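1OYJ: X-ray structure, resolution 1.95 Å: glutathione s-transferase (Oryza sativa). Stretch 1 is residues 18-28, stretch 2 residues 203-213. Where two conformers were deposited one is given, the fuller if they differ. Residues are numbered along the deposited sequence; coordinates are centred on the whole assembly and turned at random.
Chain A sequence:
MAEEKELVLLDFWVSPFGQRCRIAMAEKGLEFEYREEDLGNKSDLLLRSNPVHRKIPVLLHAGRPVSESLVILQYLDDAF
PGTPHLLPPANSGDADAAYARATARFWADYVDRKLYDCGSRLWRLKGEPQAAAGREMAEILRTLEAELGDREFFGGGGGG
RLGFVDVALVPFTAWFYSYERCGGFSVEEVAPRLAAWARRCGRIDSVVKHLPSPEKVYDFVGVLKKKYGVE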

ATOM      1  N   GLY A  18       4.671   8.214  11.483  1.00 20.02           N
ATOM      2  CA  GLY A  18       3.806   8.820  12.511  1.00 19.43           C
ATOM      3  C   GLY A  18       3.659  10.328  12.272  1.00 20.65           C
ATOM      4  O   GLY A  18       2.611  10.891  12.372  1.00 20.32           O
ATOM      5  N   GLN A  19       4.697  10.965  11.807  1.00 20.35           N
ATOM      6  CA  GLN A  19       4.585  12.360  11.462  1.00 20.45           C
ATOM      7  C   GLN A  19       3.504  12.656  10.389  1.00 20.00           C
ATOM      8  O   GLN A  19       2.878  13.683  10.440  1.00 18.60           O
ATOM      9  N   ARG A  20       3.322  11.761   9.404  1.00 18.68           N
ATOM     10  CA  ARG A  20       2.257  11.902   8.526  1.00 20.53           C
ATOM     11  C   ARG A  20       0.937  12.125   9.226  1.00 20.24           C
ATOM     12  O   ARG A  20       0.169  12.982   8.798  1.00 19.24           O
ATOM     13  N   CYS A  21       0.627  11.266  10.168  1.00 21.44           N
ATOM     14  CA  CYS A  21      -0.638  11.280  10.793  1.00 21.35           C
ATOM     15  C   CYS A  21      -0.713  12.526  11.691  1.00 20.43           C
ATOM     16  O   CYS A  21      -1.775  13.117  11.869  1.00 20.34           O
ATOM     17  N   ARG A  22       0.407  12.905  12.309  1.00 18.54           N
ATOM     18  CA  ARG A  22       0.384  14.180  13.095  1.00 20.66           C
ATOM     19  C   ARG A  22      -0.006  15.402  12.212  1.00 19.64           C
ATOM     20  O   ARG A  22      -0.851  16.242  12.650  1.00 20.11           O
ATOM     21  N   ILE A  23       0.666  15.536  11.072  1.00 17.77           N
ATOM     22  CA  ILE A  23       0.405  16.662  10.148  1.00 19.13           C
ATOM     23  C   ILE A  23      -1.030  16.637   9.659  1.00 19.94           C
ATOM     24  O   ILE A  23      -1.667  17.657   9.580  1.00 22.77           O
ATOM     25  N   ALA A  24      -1.537  15.432   9.325  1.00 20.78           N
ATOM     26  CA  ALA A  24      -2.896  15.313   8.814  1.00 19.67           C
ATOM     27  C   ALA A  24      -3.967  15.706   9.835  1.00 20.76           C
ATOM     28  O   ALA A  24      -4.916  16.454   9.512  1.00 20.99           O
ATOM     29  N   MET A  25      -3.786  15.287  11.083  1.00 20.13           N
ATOM     30  CA  MET A  25      -4.645  15.756  12.142  1.00 20.97           C
ATOM     31  C   MET A  25      -4.524  17.260  12.371  1.00 21.28           C
ATOM     32  O   MET A  25      -5.532  17.960  12.457  1.00 23.27           O
ATOM     33  N   ALA A  26      -3.304  17.782  12.435  1.00 22.54           N
ATOM     34  CA  ALA A  26      -3.133  19.211  12.527  1.00 22.60           C
ATOM     35  C   ALA A  26      -3.844  19.928  11.405  1.00 22.46           C
ATOM     36  O   ALA A  26      -4.550  20.949  11.635  1.00 24.23           O
ATOM     37  N   GLU A  27      -3.667  19.461  10.200  1.00 23.00           N
ATOM     38  CA  GLU A  27      -4.317  20.095   9.009  1.00 21.64           C
ATOM     39  C   GLU A  27      -5.804  20.123   9.157  1.00 22.44           C
ATOM     40  O   GLU A  27      -6.461  21.043   8.646  1.00 19.48           O
ATOM     41  N   LYS A  28      -6.322  19.086   9.815  1.00 21.35           N
ATOM     42  CA  LYS A  28      -7.723  18.906   9.969  1.00 23.79           C
ATOM     43  C   LYS A  28      -8.356  19.546  11.223  1.00 23.16           C
ATOM     44  O   LYS A  28      -9.535  19.459  11.416  1.00 22.42           O
ATOM     45  N   ARG A 203       6.979  25.915   5.520  1.00 23.03           N
ATOM     46  CA  ARG A 203       6.426  27.114   6.087  1.00 24.05           C
ATOM     47  C   ARG A 203       5.022  26.913   6.637  1.00 23.47           C
ATOM     48  O   ARG A 203       4.394  27.774   7.305  1.00 21.51           O
ATOM     49  N   ILE A 204       4.496  25.772   6.364  1.00 20.45           N
ATOM     50  CA  ILE A 204       3.153  25.494   6.748  1.00 20.12           C
ATOM     51  C   ILE A 204       3.135  25.054   8.236  1.00 19.97           C
ATOM     52  O   ILE A 204       3.965  24.243   8.654  1.00 18.50           O
ATOM     53  N   ASP A 205       2.195  25.605   9.014  1.00 20.25           N
ATOM     54  CA  ASP A 205       2.167  25.414  10.491  1.00 21.30           C
ATOM     55  C   ASP A 205       2.149  23.931  10.917  1.00 19.51           C
ATOM     56  O   ASP A 205       2.846  23.551  11.838  1.00 18.64           O
ATOM     57  N   SER A 206       1.340  23.121  10.271  1.00 17.87           N
ATOM     58  CA  SER A 206       1.300  21.720  10.632  1.00 21.09           C
ATOM     59  C   SER A 206       2.683  21.083  10.497  1.00 18.71           C
ATOM     60  O   SER A 206       3.077  20.214  11.307  1.00 21.35           O
ATOM     61  N   VAL A 207       3.424  21.477   9.475  1.00 18.90           N
ATOM     62  CA  VAL A 207       4.702  20.874   9.162  1.00 17.62           C
ATOM     63  C   VAL A 207       5.750  21.414  10.122  1.00 18.27           C
ATOM     64  O   VAL A 207       6.612  20.681  10.567  1.00 20.77           O
ATOM     65  N   VAL A 208       5.750  22.717  10.368  1.00 17.75           N
ATOM     66  CA  VAL A 208       6.642  23.351  11.342  1.00 18.87           C
ATOM     67  C   VAL A 208       6.469  22.674  12.709  1.00 19.22           C
ATOM     68  O   VAL A 208       7.408  22.327  13.370  1.00 17.60           O
ATOM     69  N   LYS A 209       5.227  22.452  13.092  1.00 18.24           N
ATOM     70  CA  LYS A 209       4.977  21.830  14.352  1.00 20.87           C
ATOM     71  C   LYS A 209       5.521  20.417  14.501  1.00 19.97           C
ATOM     72  O   LYS A 209       6.103  20.045  15.508  1.00 20.07           O
ATOM     73  N   HIS A 210       5.264  19.588  13.495  1.00 18.98           N
ATOM     74  CA  HIS A 210       5.539  18.199  13.620  1.00 17.67           C
ATOM     75  C   HIS A 210       6.840  17.643  13.031  1.00 18.58           C
ATOM     76  O   HIS A 210       7.191  16.513  13.320  1.00 18.75           O
ATOM     77  N   LEU A 211       7.588  18.413  12.205  1.00 16.83           N
ATOM     78  CA  LEU A 211       8.837  17.864  11.738  1.00 18.25           C
ATOM     79  C   LEU A 211      10.055  18.305  12.598  1.00 19.44           C
ATOM     80  O   LEU A 211      10.170  19.443  12.918  1.00 18.07           O
ATOM     81  N   PRO A 212      10.994  17.426  12.902  1.00 19.78           N
ATOM     82  CA  PRO A 212      12.225  17.882  13.551  1.00 19.87           C
ATOM     83  C   PRO A 212      13.072  18.581  12.486  1.00 20.21           C
ATOM     84  O   PRO A 212      12.777  18.493  11.300  1.00 17.77           O
ATOM     85  N   SER A 213      14.134  19.237  12.930  1.00 19.00           N
ATOM     86  CA  SER A 213      15.007  19.922  12.037  1.00 19.77           C
ATOM     87  C   SER A 213      15.899  18.920  11.273  1.00 17.70           C
ATOM     88  O   SER A 213      16.206  17.843  11.761  1.00 18.61           O
TER

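The contact is a compact helix-to-helix packing in which one histidine ring and one isoleucine fill the middle, a serine-glutamate hydrogen bond closes one end, and two waters bridge polar groups. The axes of helix 18-28 and helix 205-210 approach to 8.8 Å and their N-to-C directions differ by 139°, so the early turns of stretch 1 meet the end of stretch 2. The register agrees: the CA atoms of Q19 and H210 lie 6.3 Å apart, those of I23 and S206 5.2 Å. Together the stretches bury 484 Å².

H210 gives up the most surface, 94 Å². Its CA-to-CB bond points toward stretch 1, and with chi1 m (-70°) the ring lies against R22, itself m at chi1. R22 CB sits over one face, 3.4 Å from the centroid of the H210 ring and 12° off its normal, which is CH-pi geometry. A26 CB instead approaches the ring edge, 4.1 Å from H210 CD2. Beyond this CH-pi contact, water 1 joins the same two residues: it accepts from R22 NH2 at 3.1 Å and lies 2.7 Å from H210 ND1 in a hydrogen bond whose direction is not decided.

I23 (m, t) leaves its backbone sideways, yet loses 72 Å² because its branches spread along stretch 2. I23 CG1 lies 3.9 Å from H210 CB, and I23 CG2 is 3.6 Å from S206 OG. Its CD1 makes apolar contacts, 3.8 Å to L211 CD2 and 4.4 Å to V207 CG2. L211 (m, t) starts sideways, but its end comes nearer, which brings CD2 within reach of both I23 and Q19.

The CA-to-CB bond of Q19 points toward stretch 2, and its m, t side chain runs on past H210 O to L211 and P212. Its CG is 3.6 Å from H210 O, its OE1 3.5 Å from L211 CD2, and its NE2 3.4 Å from P212 CD; the amide nitrogen finds its hydrogen bond elsewhere in the structure.

At the other end, S206 points toward stretch 1, where its CB meets A26 CB at 3.7 Å. Its p rotamer (60°) lets OG donate to E27 OE2 at 2.7 Å. E27 sets out sideways, but m wells at both chi1 and chi2 fold the chain so that the carboxylate comes nearer; its OE2 also lies 3.9 Å from I204 CG2. Water 2 reinforces this link, donating to E27 OE2 at 3.2 Å and accepting from S206 N at 2.7 Å, so serine reaches the same carboxylate oxygen directly through its hydroxyl and indirectly through its amide.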

ATOM      1  CB  GLN A  19       5.938  12.920  11.070  1.00 19.78           C
ATOM      2  CG  GLN A  19       6.891  13.084  12.315  1.00 22.57           C
ATOM      3  CD  GLN A  19       8.315  13.163  11.870  1.00 23.93           C
ATOM      4  OE1 GLN A  19       8.541  13.243  10.701  1.00 23.32           O
ATOM      5  NE2 GLN A  19       9.285  13.095  12.798  1.00 18.58           N
ATOM      6  CB  ARG A  20       2.042  10.705   7.574  1.00 21.45           C
ATOM      7  CG  ARG A  20       3.167  10.382   6.664  1.00 21.83           C
ATOM      8  CD  ARG A  20       3.033   9.035   6.012  1.00 18.90           C
ATOM      9  NE  ARG A  20       3.980   8.856   4.940  1.00 19.30           N
ATOM     10  CZ  ARG A  20       4.092   7.775   4.206  1.00 21.04           C
ATOM     11  NH1 ARG A  20       3.460   6.651   4.549  1.00 18.82           N
ATOM     12  NH2 ARG A  20       4.863   7.793   3.143  1.00 17.47           N
ATOM     13  CB  CYS A  21      -0.799  10.058  11.675  1.00 24.17           C
ATOM     14  SG  CYS A  21      -0.457   8.497  10.882  1.00 25.63           S
ATOM     15  CB  ARG A  22       1.722  14.524  13.812  1.00 19.86           C
ATOM     16  CG  ARG A  22       2.111  13.445  14.922  1.00 23.00           C
ATOM     17  CD  ARG A  22       3.561  13.520  15.452  1.00 24.59           C
ATOM     18  NE  ARG A  22       4.293  12.305  15.285  1.00 24.90           N
ATOM     19  CZ  ARG A  22       5.590  12.212  15.432  1.00 25.60           C
ATOM     20  NH1 ARG A  22       6.184  11.067  15.206  1.00 26.38           N
ATOM     21  NH2 ARG A  22       6.301  13.279  15.735  1.00 24.84           N
ATOM     22  CB  ILE A  23       1.413  16.588   8.999  1.00 17.78           C
ATOM     23  CG1 ILE A  23       2.799  16.948   9.565  1.00 16.66           C
ATOM     24  CG2 ILE A  23       1.071  17.458   7.810  1.00 18.84           C
ATOM     25  CD1 ILE A  23       3.913  16.487   8.569  1.00 19.90           C
ATOM     26  CB  ALA A  24      -3.114  13.954   8.268  1.00 20.34           C
ATOM     27  CB  MET A  25      -4.382  14.935  13.430  1.00 19.98           C
ATOM     28  CG  MET A  25      -4.996  13.551  13.300  1.00 22.87           C
ATOM     29  SD  MET A  25      -4.918  12.499  14.753  1.00 24.75           S
ATOM     30  CE  MET A  25      -3.167  12.061  14.895  1.00 23.84           C
ATOM     31  CB  ALA A  26      -1.679  19.575  12.542  1.00 22.01           C
ATOM     32  CB  GLU A  27      -3.989  19.396   7.686  1.00 22.70           C
ATOM     33  CG  GLU A  27      -2.624  19.720   7.105  1.00 22.35           C
ATOM     34  CD  GLU A  27      -2.528  21.159   6.705  1.00 29.89           C
ATOM     35  OE1 GLU A  27      -3.214  21.578   5.768  1.00 28.94           O
ATOM     36  OE2 GLU A  27      -1.766  21.856   7.344  1.00 29.49           O
ATOM     37  CB  LYS A  28      -8.047  17.396   9.909  1.00 23.92           C
ATOM     38  CG  LYS A  28      -7.899  16.788   8.496  1.00 21.95           C
ATOM     39  CD  LYS A  28      -8.007  15.264   8.469  1.00 25.26           C
ATOM     40  CE  LYS A  28      -8.216  14.783   6.996  1.00 24.53           C
ATOM     41  NZ  LYS A  28      -9.635  14.876   6.515  1.00 25.31           N
ATOM     42  CB  ARG A 203       6.438  28.235   4.983  1.00 25.07           C
ATOM     43  CG  ARG A 203       7.896  28.696   4.492  0.50 24.71           C
ATOM     44  CD  ARG A 203       8.016  29.314   3.018  0.50 25.22           C
ATOM     45  NE  ARG A 203       9.390  29.659   2.607  0.50 24.88           N
ATOM     46  CZ  ARG A 203       9.916  29.448   1.370  0.50 23.09           C
ATOM     47  NH1 ARG A 203       9.202  28.930   0.413  0.50 20.38           N
ATOM     48  NH2 ARG A 203      11.172  29.798   1.080  0.50 24.39           N
ATOM     49  CB  ILE A 204       2.605  24.457   5.800  1.00 19.46           C
ATOM     50  CG1 ILE A 204       2.437  25.069   4.407  1.00 21.84           C
ATOM     51  CG2 ILE A 204       1.275  23.982   6.289  1.00 19.63           C
ATOM     52  CD1 ILE A 204       1.949  23.992   3.363  1.00 21.10           C
ATOM     53  CB  ASP A 205       0.981  26.092  11.148  1.00 22.35           C
ATOM     54  CG  ASP A 205       1.078  27.640  11.139  1.00 27.01           C
ATOM     55  OD1 ASP A 205       0.044  28.233  11.438  1.00 39.83           O
ATOM     56  OD2 ASP A 205       2.067  28.347  10.810  1.00 32.57           O
ATOM     57  CB  SER A 206       0.270  20.958   9.770  1.00 20.81           C
ATOM     58  OG  SER A 206       0.578  21.029   8.377  1.00 26.98           O
ATOM     59  CB  VAL A 207       5.086  21.157   7.640  1.00 18.19           C
ATOM     60  CG1 VAL A 207       6.427  20.657   7.386  1.00 14.87           C
ATOM     61  CG2 VAL A 207       4.106  20.449   6.688  1.00 16.65           C
ATOM     62  CB  VAL A 208       6.306  24.867  11.486  1.00 20.97           C
ATOM     63  CG1 VAL A 208       7.089  25.573  12.614  1.00 21.65           C
ATOM     64  CG2 VAL A 208       6.516  25.611  10.170  1.00 22.00           C
ATOM     65  CB  LYS A 209       3.481  21.806  14.575  1.00 21.73           C
ATOM     66  CG  LYS A 209       3.115  21.092  15.852  1.00 24.60           C
ATOM     67  CD  LYS A 209       1.783  21.584  16.315  1.00 28.63           C
ATOM     68  CE  LYS A 209       1.698  21.722  17.827  1.00 35.49           C
ATOM     69  NZ  LYS A 209       2.017  23.053  18.351  1.00 24.21           N
ATOM     70  CB  HIS A 210       4.272  17.476  13.137  1.00 18.35           C
ATOM     71  CG  HIS A 210       3.116  17.659  14.099  1.00 17.26           C
ATOM     72  ND1 HIS A 210       3.190  17.231  15.403  1.00 16.71           N
ATOM     73  CD2 HIS A 210       1.866  18.133  13.929  1.00 17.13           C
ATOM     74  CE1 HIS A 210       2.056  17.547  16.024  1.00 19.66           C
ATOM     75  NE2 HIS A 210       1.232  18.081  15.146  1.00 15.63           N
ATOM     76  CB  LEU A 211       9.088  18.276  10.367  1.00 18.25           C
ATOM     77  CG  LEU A 211       8.055  17.805   9.314  1.00 21.70           C
ATOM     78  CD1 LEU A 211       8.686  17.879   7.901  1.00 25.38           C
ATOM     79  CD2 LEU A 211       7.588  16.415   9.642  1.00 22.74           C
ATOM     80  CB  PRO A 212      12.897  16.637  13.985  1.00 21.70           C
ATOM     81  CG  PRO A 212      12.102  15.530  13.421  1.00 23.07           C
ATOM     82  CD  PRO A 212      11.003  16.012  12.589  1.00 21.10           C
ATOM     83  CB  SER A 213      15.878  20.870  12.847  1.00 19.07           C
ATOM     84  OG  SER A 213      16.863  20.183  13.570  1.00 17.43           O
TER
HETATM   85  O   HOH W   1       5.304  16.088  16.689  1.00 30.64           O
HETATM   86  O   HOH W   2      -0.795  24.256   9.173  1.00 43.70           O